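Local coordinates for methyltransferase-like protein 5 (Pyrococcus horikoshii, PDB 1WY7), which binds S-adenosyl-L-homocysteine and is probably an S-adenosylmethionine-dependent methyltransferase that acts on RNA, at residues 142-150 with 193-202; 29-39 with 60-70. One frame throughout, in Å; residues are numbered along the deposited sequence.

Interaction 1: 142-150 with 193-202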
loop_
_atom_site.group_PDB
_atom_site.type_symbol
_atom_site.label_atom_id
_atom_site.label_comp_id
_atom_site.label_asym_id
_atom_site.label_seq_id
_atom_site.Cartn_x
_atom_site.Cartn_y
_atom_site.Cartn_z
ATOM N N ASP A 142 7.621 -6.584 -10.995
ATOM C CA ASP A 142 7.119 -7.882 -11.443
ATOM C C ASP A 142 6.260 -8.543 -10.357
ATOM O O ASP A 142 5.572 -9.533 -10.622
ATOM C CB ASP A 142 8.279 -8.803 -11.838
ATOM C CG ASP A 142 8.857 -8.462 -13.210
ATOM O OD1 ASP A 142 9.997 -8.895 -13.491
ATOM O OD2 ASP A 142 8.169 -7.777 -14.006
ATOM N N VAL A 143 6.307 -7.988 -9.142
ATOM C CA VAL A 143 5.496 -8.478 -8.025
ATOM C C VAL A 143 4.787 -7.297 -7.359
ATOM O O VAL A 143 5.429 -6.354 -6.894
ATOM C CB VAL A 143 6.345 -9.212 -6.955
ATOM C CG1 VAL A 143 5.434 -9.668 -5.807
ATOM C CG2 VAL A 143 7.043 -10.426 -7.569
ATOM N N VAL A 144 3.462 -7.356 -7.302
ATOM C CA VAL A 144 2.663 -6.280 -6.722
ATOM C C VAL A 144 1.716 -6.751 -5.624
ATOM O O VAL A 144 1.036 -7.768 -5.781
ATOM C CB VAL A 144 1.790 -5.595 -7.815
ATOM C CG1 VAL A 144 0.890 -4.545 -7.192
ATOM C CG2 VAL A 144 2.682 -5.019 -8.904
ATOM N N TYR A 145 1.679 -6.005 -4.517
ATOM C CA TYR A 145 0.779 -6.296 -3.400
ATOM C C TYR A 145 -0.117 -5.071 -3.268
ATOM O O TYR A 145 0.375 -3.959 -3.086
ATOM C CB TYR A 145 1.546 -6.505 -2.079
ATOM C CG TYR A 145 2.348 -7.792 -1.993
ATOM C CD1 TYR A 145 1.800 -8.959 -1.443
ATOM C CD2 TYR A 145 3.656 -7.842 -2.468
ATOM C CE1 TYR A 145 2.548 -10.145 -1.373
ATOM C CE2 TYR A 145 4.411 -9.007 -2.408
ATOM C CZ TYR A 145 3.855 -10.156 -1.861
ATOM O OH TYR A 145 4.608 -11.311 -1.828
ATOM N N SER A 146 -1.425 -5.270 -3.355
ATOM C CA SER A 146 -2.350 -4.159 -3.258
ATOM C C SER A 146 -3.595 -4.512 -2.474
ATOM O O SER A 146 -3.847 -5.676 -2.174
ATOM C CB SER A 146 -2.738 -3.676 -4.662
ATOM O OG SER A 146 -3.470 -2.464 -4.586
ATOM N N ILE A 147 -4.373 -3.491 -2.130
ATOM C CA ILE A 147 -5.598 -3.685 -1.372
ATOM C C ILE A 147 -6.763 -3.076 -2.139
ATOM O O ILE A 147 -6.643 -1.988 -2.688
ATOM C CB ILE A 147 -5.490 -3.025 0.024
ATOM C CG1 ILE A 147 -4.331 -3.655 0.811
ATOM C CG2 ILE A 147 -6.795 -3.189 0.779
ATOM C CD1 ILE A 147 -4.128 -3.068 2.188
ATOM N N HIS A 148 -7.887 -3.778 -2.172
ATOM C CA HIS A 148 -9.067 -3.299 -2.884
ATOM C C HIS A 148 -10.346 -3.771 -2.213
ATOM O O HIS A 148 -10.331 -4.705 -1.408
ATOM C CB HIS A 148 -9.043 -3.804 -4.324
ATOM C CG HIS A 148 -7.856 -3.332 -5.100
ATOM N ND1 HIS A 148 -7.796 -2.076 -5.669
ATOM C CD2 HIS A 148 -6.659 -3.914 -5.340
ATOM C CE1 HIS A 148 -6.610 -1.907 -6.225
ATOM N NE2 HIS A 148 -5.899 -3.005 -6.039
ATOM N N LEU A 149 -11.446 -3.113 -2.558
ATOM C CA LEU A 149 -12.767 -3.438 -2.030
ATOM C C LEU A 149 -13.185 -4.856 -2.403
ATOM O O LEU A 149 -13.159 -5.227 -3.580
ATOM C CB LEU A 149 -13.795 -2.457 -2.589
ATOM C CG LEU A 149 -14.251 -1.285 -1.732
ATOM C CD1 LEU A 149 -13.102 -0.729 -0.968
ATOM C CD2 LEU A 149 -14.878 -0.227 -2.620
ATOM N N ALA A 150 -13.574 -5.637 -1.402
ATOM C CA ALA A 150 -14.009 -7.008 -1.623
ATOM C C ALA A 150 -15.427 -7.029 -2.186
ATOM O O ALA A 150 -16.350 -7.498 -1.533
ATOM C CB ALA A 150 -13.964 -7.775 -0.315
ATOM N N ILE A 193 -15.305 -1.974 6.521
ATOM C CA ILE A 193 -15.426 -2.490 5.162
ATOM C C ILE A 193 -14.621 -3.767 5.006
ATOM O O ILE A 193 -13.722 -4.052 5.787
ATOM C CB ILE A 193 -14.894 -1.510 4.082
ATOM C CG1 ILE A 193 -13.506 -1.021 4.477
ATOM C CG2 ILE A 193 -15.866 -0.372 3.866
ATOM C CD1 ILE A 193 -12.740 -0.376 3.333
ATOM N N THR A 194 -14.948 -4.527 3.973
ATOM C CA THR A 194 -14.249 -5.756 3.704
ATOM C C THR A 194 -13.373 -5.537 2.488
ATOM O O THR A 194 -13.855 -5.118 1.439
ATOM C CB THR A 194 -15.234 -6.871 3.435
ATOM O OG1 THR A 194 -16.140 -6.955 4.541
ATOM C CG2 THR A 194 -14.501 -8.193 3.258
ATOM N N VAL A 195 -12.080 -5.805 2.637
ATOM C CA VAL A 195 -11.146 -5.633 1.535
ATOM C C VAL A 195 -10.417 -6.936 1.203
ATOM O O VAL A 195 -10.370 -7.868 2.011
ATOM C CB VAL A 195 -10.055 -4.546 1.863
ATOM C CG1 VAL A 195 -10.703 -3.169 2.057
ATOM C CG2 VAL A 195 -9.283 -4.932 3.123
ATOM N N ASP A 196 -9.868 -6.986 -0.006
ATOM C CA ASP A 196 -9.083 -8.114 -0.472
ATOM C C ASP A 196 -7.657 -7.592 -0.555
ATOM O O ASP A 196 -7.422 -6.459 -0.995
ATOM C CB ASP A 196 -9.497 -8.560 -1.881
ATOM C CG ASP A 196 -10.844 -9.237 -1.914
ATOM O OD1 ASP A 196 -11.605 -8.954 -2.860
ATOM O OD2 ASP A 196 -11.143 -10.049 -1.011
ATOM N N ILE A 197 -6.714 -8.411 -0.118
ATOM C CA ILE A 197 -5.307 -8.068 -0.204
ATOM C C ILE A 197 -4.815 -8.970 -1.339
ATOM O O ILE A 197 -4.881 -10.201 -1.244
ATOM C CB ILE A 197 -4.572 -8.396 1.109
ATOM C CG1 ILE A 197 -5.187 -7.583 2.249
ATOM C CG2 ILE A 197 -3.086 -8.109 0.954
ATOM C CD1 ILE A 197 -4.560 -7.838 3.596
ATOM N N TYR A 198 -4.355 -8.357 -2.424
ATOM C CA TYR A 198 -3.891 -9.111 -3.581
ATOM C C TYR A 198 -2.391 -9.180 -3.718
ATOM O O TYR A 198 -1.669 -8.306 -3.254
ATOM C CB TYR A 198 -4.380 -8.486 -4.900
ATOM C CG TYR A 198 -5.856 -8.526 -5.185
ATOM C CD1 TYR A 198 -6.721 -7.569 -4.649
ATOM C CD2 TYR A 198 -6.388 -9.486 -6.049
ATOM C CE1 TYR A 198 -8.085 -7.565 -4.974
ATOM C CE2 TYR A 198 -7.746 -9.490 -6.379
ATOM C CZ TYR A 198 -8.582 -8.529 -5.835
ATOM O OH TYR A 198 -9.924 -8.567 -6.114
ATOM N N ARG A 199 -1.943 -10.234 -4.386
ATOM C CA ARG A 199 -0.547 -10.411 -4.728
ATOM C C ARG A 199 -0.596 -10.743 -6.215
ATOM O O ARG A 199 -1.177 -11.758 -6.601
ATOM C CB ARG A 199 0.107 -11.568 -3.998
ATOM C CG ARG A 199 1.560 -11.708 -4.453
ATOM C CD ARG A 199 2.291 -12.861 -3.832
ATOM N NE ARG A 199 3.688 -12.854 -4.264
ATOM C CZ ARG A 199 4.144 -13.474 -5.348
ATOM N NH1 ARG A 199 5.435 -13.393 -5.651
ATOM N NH2 ARG A 199 3.316 -14.189 -6.116
ATOM N N PHE A 200 -0.018 -9.877 -7.038
ATOM C CA PHE A 200 0.013 -10.060 -8.488
ATOM C C PHE A 200 1.441 -10.452 -8.874
ATOM O O PHE A 200 2.402 -9.959 -8.284
ATOM C CB PHE A 200 -0.331 -8.747 -9.206
ATOM C CG PHE A 200 -1.676 -8.168 -8.839
ATOM C CD1 PHE A 200 -2.822 -8.560 -9.509
ATOM C CD2 PHE A 200 -1.776 -7.170 -7.877
ATOM C CE1 PHE A 200 -4.053 -7.964 -9.234
ATOM C CE2 PHE A 200 -2.996 -6.567 -7.595
ATOM C CZ PHE A 200 -4.137 -6.961 -8.273
ATOM N N SER A 201 1.578 -11.326 -9.866
ATOM C CA SER A 201 2.888 -11.759 -10.333
ATOM C C SER A 201 2.895 -11.667 -11.861
ATOM O O SER A 201 1.927 -12.082 -12.507
ATOM C CB SER A 201 3.139 -13.201 -9.889
ATOM O OG SER A 201 4.444 -13.623 -10.239
ATOM N N LYS A 202 3.964 -11.129 -12.442
ATOM C CA LYS A 202 4.030 -10.997 -13.903
ATOM C C LYS A 202 4.090 -12.359 -14.600
ATOM O O LYS A 202 4.992 -13.154 -14.343
ATOM C CB LYS A 202 5.240 -10.152 -14.321
ATOM C CG LYS A 202 5.261 -9.859 -15.816
ATOM C CD LYS A 202 6.155 -8.684 -16.176
ATOM C CE LYS A 202 5.796 -8.163 -17.566
ATOM N NZ LYS A 202 6.566 -6.943 -17.951
HETATM O O HOH W 1 -11.246 -6.905 -4.632
#
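Six of the eight backbone hydrogen bonds between 142-150 and 193-202 come in reciprocal pairs, V144 with F200, S146 with Y198 and H148 with D196. F200 N to V144 O is 2.7 Å at 171°, nearly straight; K202 N to D142 O and A150 N to T194 O extend the pairing at both ends. A bound water joins the strands: it donates to L149 O and to D196 OD1 (2.7 Å) and accepts from Y198 OH at that ring's edge. D196 also has a salt bridge to R155 and a hydrogen bond to T174. On the face bearing Y145 and R199, the extended arginine chain, CG anti to the backbone N (chi1 178°), runs beside the phenol, its CG 4.0 Å from the ring centroid, over the face. D47 hydrogen-bonds Y145 OH and forms a salt bridge with R199 NH1; T170 OG1 hydrogen-bonds R199 NH2. I147 CG2 rests 3.7 Å from V195 CB. On the other face F200 CD2 lies 3.8 Å from V144 CG1, S146 CB sits at the ring edge, and H148 CD2 is 3.7 Å from Y198 CD1. With strand directions 148° apart, this is the antiparallel pairing of 143-149 and 191-202 in the 3-2-1-4-5-7-6 sheet of the Rossmann-like methyltransferase fold.

Interaction 2: 29-39 with 60-70; sequences RTPGNAASELL and TGVLSYGALLL. With SAH (S-adenosyl-L-homocysteine), chain E.
V62 and L63, at the start of helix 62-69, turn their branches against A35 of helix 32-44. The V62 CG1 methyl, anti to the backbone N (chi1 172°), lies 3.8 Å from A35 CB and also reaches the T30 carbonyl oxygen. L63 brings CD2 to the same alanine methyl, 3.9 Å from A35 CB, while its CG lies 3.9 Å from SAH OXT. Were L63 cut back to an alanine, a gap would probably open beside A35, which loses the CD2 methyl, and beside the ligand carboxylate, which loses CG. Farther along, G66 has no side chain, which lets L39 CD1 come to 3.6 Å from G66 CA. L39 CD2 lies over the backbone at L63 O and A67 N, and L70 CD2 closes the far end at 3.9 Å from L39 CB. The axes of the short helical segments approach to 10.0 Å and are inclined at 44°. T60 and G61 lie in the glycine-rich turn after strand 52-56 of the methyltransferase sheet, where the amino-acid end of the cofactor product binds. There V62 N gives its hydrogen to SAH O at 2.8 Å, and SAH N makes a weak bond to T60 OG1. T30 OG1 is 2.9 Å from SAH OXT and is hydrogen-bonded to N119. R29 crosses V62 at about a right angle, its guanidinium NH1 near V62 CG2, while NH2 is bound by S13 O.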
loop_
_atom_site.group_PDB
_atom_site.type_symbol
_atom_site.label_atom_id
_atom_site.label_comp_id
_atom_site.label_asym_id
_atom_site.label_seq_id
_atom_site.Cartn_x
_atom_site.Cartn_y
_atom_site.Cartn_z
ATOM N N ARG A 29 -5.018 6.243 7.231
ATOM C CA ARG A 29 -3.862 5.378 7.442
ATOM C C ARG A 29 -4.270 3.919 7.262
ATOM O O ARG A 29 -5.380 3.535 7.635
ATOM C CB ARG A 29 -3.321 5.580 8.856
ATOM C CG ARG A 29 -4.371 5.287 9.924
ATOM C CD ARG A 29 -3.784 5.380 11.304
ATOM N NE ARG A 29 -2.601 4.538 11.422
ATOM C CZ ARG A 29 -1.860 4.448 12.520
ATOM N NH1 ARG A 29 -0.795 3.661 12.538
ATOM N NH2 ARG A 29 -2.189 5.140 13.604
ATOM N N THR A 30 -3.386 3.104 6.693
ATOM C CA THR A 30 -3.715 1.691 6.507
ATOM C C THR A 30 -3.860 1.059 7.888
ATOM O O THR A 30 -2.923 1.089 8.681
ATOM C CB THR A 30 -2.611 0.918 5.746
ATOM O OG1 THR A 30 -2.323 1.571 4.500
ATOM C CG2 THR A 30 -3.077 -0.507 5.458
ATOM N N PRO A 31 -5.036 0.493 8.197
ATOM C CA PRO A 31 -5.235 -0.129 9.512
ATOM C C PRO A 31 -4.161 -1.189 9.793
ATOM O O PRO A 31 -3.754 -1.935 8.899
ATOM C CB PRO A 31 -6.643 -0.715 9.399
ATOM C CG PRO A 31 -7.331 0.272 8.498
ATOM C CD PRO A 31 -6.283 0.479 7.414
ATOM N N GLY A 32 -3.702 -1.242 11.037
ATOM C CA GLY A 32 -2.662 -2.190 11.410
ATOM C C GLY A 32 -2.897 -3.645 11.038
ATOM O O GLY A 32 -1.987 -4.338 10.605
ATOM N N ASN A 33 -4.119 -4.122 11.203
ATOM C CA ASN A 33 -4.403 -5.515 10.886
ATOM C C ASN A 33 -4.226 -5.819 9.401
ATOM O O ASN A 33 -3.526 -6.764 9.036
ATOM C CB ASN A 33 -5.813 -5.900 11.350
ATOM C CG ASN A 33 -6.912 -5.332 10.463
ATOM O OD1 ASN A 33 -6.984 -4.118 10.226
ATOM N ND2 ASN A 33 -7.789 -6.215 9.975
ATOM N N ALA A 34 -4.848 -5.018 8.543
ATOM C CA ALA A 34 -4.733 -5.232 7.105
ATOM C C ALA A 34 -3.278 -5.063 6.677
ATOM O O ALA A 34 -2.754 -5.869 5.901
ATOM C CB ALA A 34 -5.629 -4.242 6.343
ATOM N N ALA A 35 -2.631 -4.019 7.192
ATOM C CA ALA A 35 -1.231 -3.752 6.872
ATOM C C ALA A 35 -0.360 -4.949 7.243
ATOM O O ALA A 35 0.514 -5.359 6.469
ATOM C CB ALA A 35 -0.761 -2.524 7.619
ATOM N N SER A 36 -0.595 -5.490 8.442
ATOM C CA SER A 36 0.126 -6.664 8.949
ATOM C C SER A 36 -0.063 -7.852 8.025
ATOM O O SER A 36 0.889 -8.551 7.721
ATOM C CB SER A 36 -0.389 -7.091 10.332
ATOM O OG SER A 36 -0.072 -6.118 11.297
ATOM N N GLU A 37 -1.302 -8.099 7.608
ATOM C CA GLU A 37 -1.606 -9.211 6.712
ATOM C C GLU A 37 -0.836 -9.103 5.403
ATOM O O GLU A 37 -0.175 -10.048 4.969
ATOM C CB GLU A 37 -3.097 -9.244 6.375
ATOM C CG GLU A 37 -4.002 -9.750 7.486
ATOM C CD GLU A 37 -3.938 -11.270 7.687
ATOM O OE1 GLU A 37 -4.760 -11.781 8.474
ATOM O OE2 GLU A 37 -3.087 -11.957 7.073
ATOM N N LEU A 38 -0.932 -7.942 4.769
ATOM C CA LEU A 38 -0.268 -7.748 3.491
ATOM C C LEU A 38 1.237 -7.938 3.622
ATOM O O LEU A 38 1.837 -8.658 2.827
ATOM C CB LEU A 38 -0.595 -6.349 2.930
ATOM C CG LEU A 38 0.066 -5.927 1.605
ATOM C CD1 LEU A 38 -0.690 -4.745 0.989
ATOM C CD2 LEU A 38 1.536 -5.565 1.848
ATOM N N LEU A 39 1.833 -7.293 4.628
ATOM C CA LEU A 39 3.276 -7.359 4.854
ATOM C C LEU A 39 3.789 -8.737 5.256
ATOM O O LEU A 39 4.835 -9.177 4.781
ATOM C CB LEU A 39 3.683 -6.330 5.915
ATOM C CG LEU A 39 3.635 -4.862 5.481
ATOM C CD1 LEU A 39 3.680 -3.964 6.698
ATOM C CD2 LEU A 39 4.806 -4.569 4.558
ATOM N N THR A 60 0.991 8.204 5.343
ATOM C CA THR A 60 1.725 8.374 6.600
ATOM C C THR A 60 2.885 7.394 6.737
ATOM O O THR A 60 3.664 7.490 7.686
ATOM C CB THR A 60 0.827 8.213 7.855
ATOM O OG1 THR A 60 0.261 6.895 7.888
ATOM C CG2 THR A 60 -0.280 9.238 7.843
ATOM N N GLY A 61 2.992 6.448 5.805
ATOM C CA GLY A 61 4.082 5.488 5.852
ATOM C C GLY A 61 3.889 4.183 6.616
ATOM O O GLY A 61 4.867 3.525 6.941
ATOM N N VAL A 62 2.652 3.779 6.889
ATOM C CA VAL A 62 2.428 2.527 7.627
ATOM C C VAL A 62 3.049 1.325 6.911
ATOM O O VAL A 62 3.802 0.557 7.521
ATOM C CB VAL A 62 0.921 2.236 7.830
ATOM C CG1 VAL A 62 0.740 0.854 8.426
ATOM C CG2 VAL A 62 0.296 3.285 8.742
ATOM N N LEU A 63 2.735 1.161 5.624
ATOM C CA LEU A 63 3.268 0.044 4.854
ATOM C C LEU A 63 4.783 0.131 4.713
ATOM O O LEU A 63 5.483 -0.882 4.788
ATOM C CB LEU A 63 2.624 -0.007 3.460
ATOM C CG LEU A 63 1.128 -0.326 3.422
ATOM C CD1 LEU A 63 0.687 -0.467 1.979
ATOM C CD2 LEU A 63 0.849 -1.640 4.187
ATOM N N SER A 64 5.278 1.345 4.512
ATOM C CA SER A 64 6.708 1.581 4.361
ATOM C C SER A 64 7.457 1.194 5.627
ATOM O O SER A 64 8.491 0.524 5.574
ATOM C CB SER A 64 6.964 3.060 4.078
ATOM O OG SER A 64 6.449 3.435 2.820
ATOM N N TYR A 65 6.931 1.645 6.761
ATOM C CA TYR A 65 7.535 1.362 8.061
ATOM C C TYR A 65 7.608 -0.155 8.291
ATOM O O TYR A 65 8.665 -0.691 8.661
ATOM C CB TYR A 65 6.715 2.043 9.163
ATOM C CG TYR A 65 7.294 1.923 10.553
ATOM C CD1 TYR A 65 6.959 0.855 11.382
ATOM C CD2 TYR A 65 8.162 2.890 11.046
ATOM C CE1 TYR A 65 7.470 0.757 12.672
ATOM C CE2 TYR A 65 8.679 2.805 12.330
ATOM C CZ TYR A 65 8.328 1.737 13.139
ATOM O OH TYR A 65 8.812 1.658 14.423
ATOM N N GLY A 66 6.487 -0.837 8.049
ATOM C CA GLY A 66 6.429 -2.277 8.219
ATOM C C GLY A 66 7.446 -2.997 7.351
ATOM O O GLY A 66 8.111 -3.941 7.806
ATOM N N ALA A 67 7.571 -2.556 6.102
ATOM C CA ALA A 67 8.512 -3.163 5.169
ATOM C C ALA A 67 9.934 -3.003 5.688
ATOM O O ALA A 67 10.708 -3.964 5.695
ATOM C CB ALA A 67 8.387 -2.524 3.782
ATOM N N LEU A 68 10.281 -1.786 6.106
ATOM C CA LEU A 68 11.611 -1.519 6.637
ATOM C C LEU A 68 11.812 -2.393 7.870
ATOM O O LEU A 68 12.857 -3.015 8.050
ATOM C CB LEU A 68 11.769 -0.051 7.048
ATOM C CG LEU A 68 12.239 1.035 6.073
ATOM C CD1 LEU A 68 13.391 0.537 5.207
ATOM C CD2 LEU A 68 11.092 1.449 5.227
ATOM N N LEU A 69 10.791 -2.424 8.717
ATOM C CA LEU A 69 10.810 -3.211 9.943
ATOM C C LEU A 69 11.067 -4.683 9.606
ATOM O O LEU A 69 11.755 -5.394 10.343
ATOM C CB LEU A 69 9.457 -3.062 10.650
ATOM C CG LEU A 69 9.327 -3.333 12.146
ATOM C CD1 LEU A 69 9.615 -4.792 12.425
ATOM C CD2 LEU A 69 10.277 -2.419 12.915
ATOM N N LEU A 70 10.519 -5.138 8.483
ATOM C CA LEU A 70 10.692 -6.524 8.082
ATOM C C LEU A 70 11.932 -6.787 7.231
ATOM O O LEU A 70 12.067 -7.854 6.654
ATOM C CB LEU A 70 9.434 -7.026 7.373
ATOM C CG LEU A 70 8.332 -7.667 8.234
ATOM C CD1 LEU A 70 8.149 -6.925 9.523
ATOM C CD2 LEU A 70 7.038 -7.702 7.450
HETATM N N SAH E . -1.641 5.974 5.298
HETATM C CA SAH E . -1.750 4.853 4.342
HETATM C CB SAH E . -2.030 5.459 2.957
HETATM C CG SAH E . -3.510 5.538 2.836
HETATM S SD SAH E . -4.365 6.239 1.413
HETATM C C SAH E . -0.477 4.058 4.455
HETATM O O SAH E . 0.213 4.179 5.515
HETATM O OXT SAH E . -0.219 3.334 3.436
HETATM C "C5'" SAH E . -3.183 6.316 0.084
HETATM C "C4'" SAH E . -2.525 7.659 -0.269
HETATM O "O4'" SAH E . -2.644 7.886 -1.696
HETATM C "C3'" SAH E . -3.177 8.916 0.311
HETATM O "O3'" SAH E . -2.296 9.288 1.391
HETATM C "C2'" SAH E . -3.111 9.983 -0.794
HETATM O "O2'" SAH E . -2.655 11.290 -0.532
HETATM C "C1'" SAH E . -2.360 9.247 -1.917
HETATM N N9 SAH E . -2.787 9.599 -3.263
HETATM C C8 SAH E . -4.050 9.848 -3.773
HETATM N N7 SAH E . -4.062 10.121 -5.053
HETATM C C5 SAH E . -2.723 10.051 -5.427
HETATM C C6 SAH E . -2.044 10.223 -6.663
HETATM N N6 SAH E . -2.701 10.521 -7.806
HETATM N N1 SAH E . -0.676 10.089 -6.715
HETATM C C2 SAH E . -0.022 9.781 -5.570
HETATM N N3 SAH E . -0.551 9.589 -4.339
HETATM C C4 SAH E . -1.924 9.735 -4.331
#

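Overall arrangement
Interaction 1 joins two sheet strands through regular backbone hydrogen bonds, whereas interaction 2 packs two helices through methyl groups, with the ligand at one end. Their burial differs too: 142-150 with 193-202 is partly buried, with exposed K202 at one end, while none of the touching residues of 29-39 with 60-70 is exposed. It is about 14 Å between the centres of the two contacts, yet they meet directly. I197 CD1 lies 3.4 Å from E37 CB and I147 CG1 3.8 Å from L38 CD1, which places helix 32-44 against the sheet face bearing these isoleucines. That helix thus packs against both the paired strands and helix 62-69. SAH contacts interaction 2 directly, but it is about 8 Å from the side chain of I147 to SAH.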